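PDB 3NYY: putative glycyl-glycine endopeptidase lytM from Ruminococcus gnavus, which probably acts as a metal-dependent endopeptidase of the M23 family, which cleaves peptide bonds such as those of bacterial cell-wall cross-links. Local coordinates for residues F173-L178 and V215-G220. Residues are numbered along the deposited sequence; the frame is centred on the assembly and turned at random.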
loop_
_atom_site.group_PDB
_atom_site.type_symbol
_atom_site.label_atom_id
_atom_site.label_comp_id
_atom_site.label_asym_id
_atom_site.label_seq_id
_atom_site.Cartn_x
_atom_site.Cartn_y
_atom_site.Cartn_z
ATOM N N PHE A 173 18.925 -7.442 -5.823
ATOM C CA PHE A 173 17.794 -7.354 -4.908
ATOM C C PHE A 173 18.204 -6.541 -3.697
ATOM O O PHE A 173 19.179 -6.868 -3.025
ATOM C CB PHE A 173 17.350 -8.772 -4.520
ATOM C CG PHE A 173 16.603 -9.471 -5.620
ATOM C CD1 PHE A 173 17.242 -9.978 -6.746
ATOM C CD2 PHE A 173 15.224 -9.578 -5.535
ATOM C CE1 PHE A 173 16.482 -10.567 -7.781
ATOM C CE2 PHE A 173 14.484 -10.171 -6.514
ATOM C CZ PHE A 173 15.106 -10.665 -7.658
ATOM N N TYR A 174 17.440 -5.482 -3.417
ATOM C CA TYR A 174 17.765 -4.486 -2.429
ATOM C C TYR A 174 16.793 -4.540 -1.291
ATOM O O TYR A 174 15.604 -4.439 -1.537
ATOM C CB TYR A 174 17.700 -3.118 -3.135
ATOM C CG TYR A 174 17.902 -1.879 -2.286
ATOM C CD1 TYR A 174 19.133 -1.602 -1.701
ATOM C CD2 TYR A 174 16.877 -0.966 -2.092
ATOM C CE1 TYR A 174 19.295 -0.436 -0.953
ATOM C CE2 TYR A 174 17.067 0.186 -1.371
ATOM C CZ TYR A 174 18.280 0.451 -0.807
ATOM O OH TYR A 174 18.478 1.605 -0.047
ATOM N N TYR A 175 17.304 -4.704 -0.064
ATOM C CA TYR A 175 16.468 -4.872 1.137
ATOM C C TYR A 175 16.868 -3.772 2.100
ATOM O O TYR A 175 18.019 -3.721 2.554
ATOM C CB TYR A 175 16.691 -6.233 1.780
ATOM C CG TYR A 175 16.451 -7.421 0.869
ATOM C CD1 TYR A 175 17.431 -7.825 -0.048
ATOM C CD2 TYR A 175 15.302 -8.199 0.990
ATOM C CE1 TYR A 175 17.252 -8.927 -0.883
ATOM C CE2 TYR A 175 15.111 -9.299 0.179
ATOM C CZ TYR A 175 16.074 -9.665 -0.775
ATOM O OH TYR A 175 15.807 -10.763 -1.614
ATOM N N ALA A 176 15.929 -2.891 2.440
ATOM C CA ALA A 176 16.224 -1.676 3.205
ATOM C C ALA A 176 15.342 -1.465 4.449
ATOM O O ALA A 176 14.298 -2.111 4.640
ATOM C CB ALA A 176 16.151 -0.433 2.284
ATOM N N HIS A 177 15.870 -0.605 5.328
ATOM C CA HIS A 177 15.277 -0.182 6.616
ATOM C C HIS A 177 15.308 -1.250 7.695
ATOM O O HIS A 177 14.554 -1.138 8.684
ATOM C CB HIS A 177 13.865 0.382 6.428
ATOM C CG HIS A 177 13.792 1.431 5.374
ATOM N ND1 HIS A 177 14.528 2.593 5.445
ATOM C CD2 HIS A 177 13.154 1.463 4.181
ATOM C CE1 HIS A 177 14.327 3.309 4.347
ATOM N NE2 HIS A 177 13.504 2.643 3.561
ATOM N N LEU A 178 16.206 -2.237 7.537
ATOM C CA LEU A 178 16.345 -3.338 8.484
ATOM C C LEU A 178 16.717 -2.817 9.900
ATOM O O LEU A 178 17.460 -1.820 10.053
ATOM C CB LEU A 178 17.418 -4.351 8.035
ATOM C CG LEU A 178 17.206 -5.000 6.659
ATOM C CD1 LEU A 178 18.485 -5.834 6.288
ATOM C CD2 LEU A 178 15.969 -5.889 6.685
ATOM N N VAL A 215 7.424 0.598 10.624
ATOM C CA VAL A 215 8.215 -0.593 10.335
ATOM C C VAL A 215 7.725 -1.203 9.020
ATOM O O VAL A 215 6.531 -1.452 8.821
ATOM C CB VAL A 215 8.138 -1.599 11.489
ATOM C CG1 VAL A 215 8.740 -2.958 11.117
ATOM C CG2 VAL A 215 8.863 -1.023 12.738
ATOM N N HIS A 216 8.672 -1.411 8.106
ATOM C CA HIS A 216 8.414 -1.996 6.823
ATOM C C HIS A 216 9.708 -2.430 6.191
ATOM O O HIS A 216 10.804 -1.937 6.535
ATOM C CB HIS A 216 7.724 -0.980 5.890
ATOM C CG HIS A 216 8.592 0.135 5.408
ATOM N ND1 HIS A 216 9.066 1.154 6.215
ATOM C CD2 HIS A 216 9.052 0.397 4.158
ATOM C CE1 HIS A 216 9.820 1.965 5.479
ATOM N NE2 HIS A 216 9.804 1.546 4.223
ATOM N N LEU A 217 9.573 -3.376 5.264
ATOM C CA LEU A 217 10.700 -3.729 4.387
ATOM C C LEU A 217 10.538 -2.972 3.086
ATOM O O LEU A 217 9.506 -3.097 2.417
ATOM C CB LEU A 217 10.692 -5.212 4.012
ATOM C CG LEU A 217 11.732 -5.618 2.974
ATOM C CD1 LEU A 217 13.242 -5.396 3.436
ATOM C CD2 LEU A 217 11.505 -7.102 2.555
ATOM N N HIS A 218 11.534 -2.167 2.711
ATOM C CA HIS A 218 11.544 -1.634 1.352
ATOM C C HIS A 218 12.329 -2.614 0.482
ATOM O O HIS A 218 13.508 -2.897 0.772
ATOM C CB HIS A 218 12.150 -0.229 1.274
ATOM C CG HIS A 218 12.329 0.239 -0.125
ATOM N ND1 HIS A 218 11.315 0.870 -0.819
ATOM C CD2 HIS A 218 13.366 0.101 -0.991
ATOM C CE1 HIS A 218 11.735 1.114 -2.059
ATOM N NE2 HIS A 218 12.984 0.688 -2.182
ATOM N N LEU A 219 11.684 -3.095 -0.583
ATOM C CA LEU A 219 12.314 -4.015 -1.560
ATOM C C LEU A 219 12.478 -3.279 -2.867
ATOM O O LEU A 219 11.525 -2.688 -3.398
ATOM C CB LEU A 219 11.478 -5.267 -1.767
ATOM C CG LEU A 219 12.087 -6.190 -2.866
ATOM C CD1 LEU A 219 13.321 -6.930 -2.146
ATOM C CD2 LEU A 219 11.055 -7.096 -3.475
ATOM N N GLY A 220 13.695 -3.331 -3.405
ATOM C CA GLY A 220 13.983 -2.841 -4.733
ATOM C C GLY A 220 14.612 -3.936 -5.567
ATOM O O GLY A 220 15.225 -4.850 -5.055
HETATM O O HOH W 1 13.074 -3.460 6.999
HETATM O O HOH W 2 10.631 3.127 2.151
#
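Ala-176 O takes two hydrogen bonds. The bond from His-218 N to Ala-176 O is weak, at 3.4 Å. A water donates to Ala-176 O at 3.0 Å. The same water donates to His-216 O at 2.8 Å. It bridges the strands where their direct pairing gives out. The rest of the antiparallel ladder is firmer: Ala-176 N donates to His-218 O at 2.9 Å in the same pair, and at the next hydrogen-bonded pair Tyr-174 and Gly-220 exchange two nearly straight backbone bonds.

The ladder has two faces. On one, Leu-219 CD1 sits over the Tyr-175 ring, 4.0 Å from its centroid, while Leu-217 CD1 reaches Tyr-175 CB. Met-145 N holds the ring's hydroxyl.

The other face carries Tyr-174, Ala-176 and His-218. CG of both Tyr-174 and His-218 is anti to the backbone N (chi1 172° in His-218), and the two rings meet rim to rim with their planes steeply inclined. Asp-129 binds His-218 ND1.

The chain turns a corner at His-177, with a positive phi of 72°. The His-177 ring leans on His-216 and His-218. His-177 CD2 lies 3.4 Å from His-216 NE2 and 3.5 Å from His-218 CB. The His-177 and His-216 rings are inclined at 37°. A second water takes a weak bond from His-177 NE2 and lies 2.7 Å from His-216 NE2, in the plane of that ring. Ser-202 O fixes His-177 ND1. An alanine in place of His-177 would probably open a gap beside His-216, leave this water held from the His-216 side and cost Ser-202 O its bond to the ring.

His-216 and His-218 form the His-x-His motif of M23 peptidases. In relatives its second histidine binds zinc and its first lines the active site. The three histidines gathered here, with water between two of them, are consistent with such a catalytic centre.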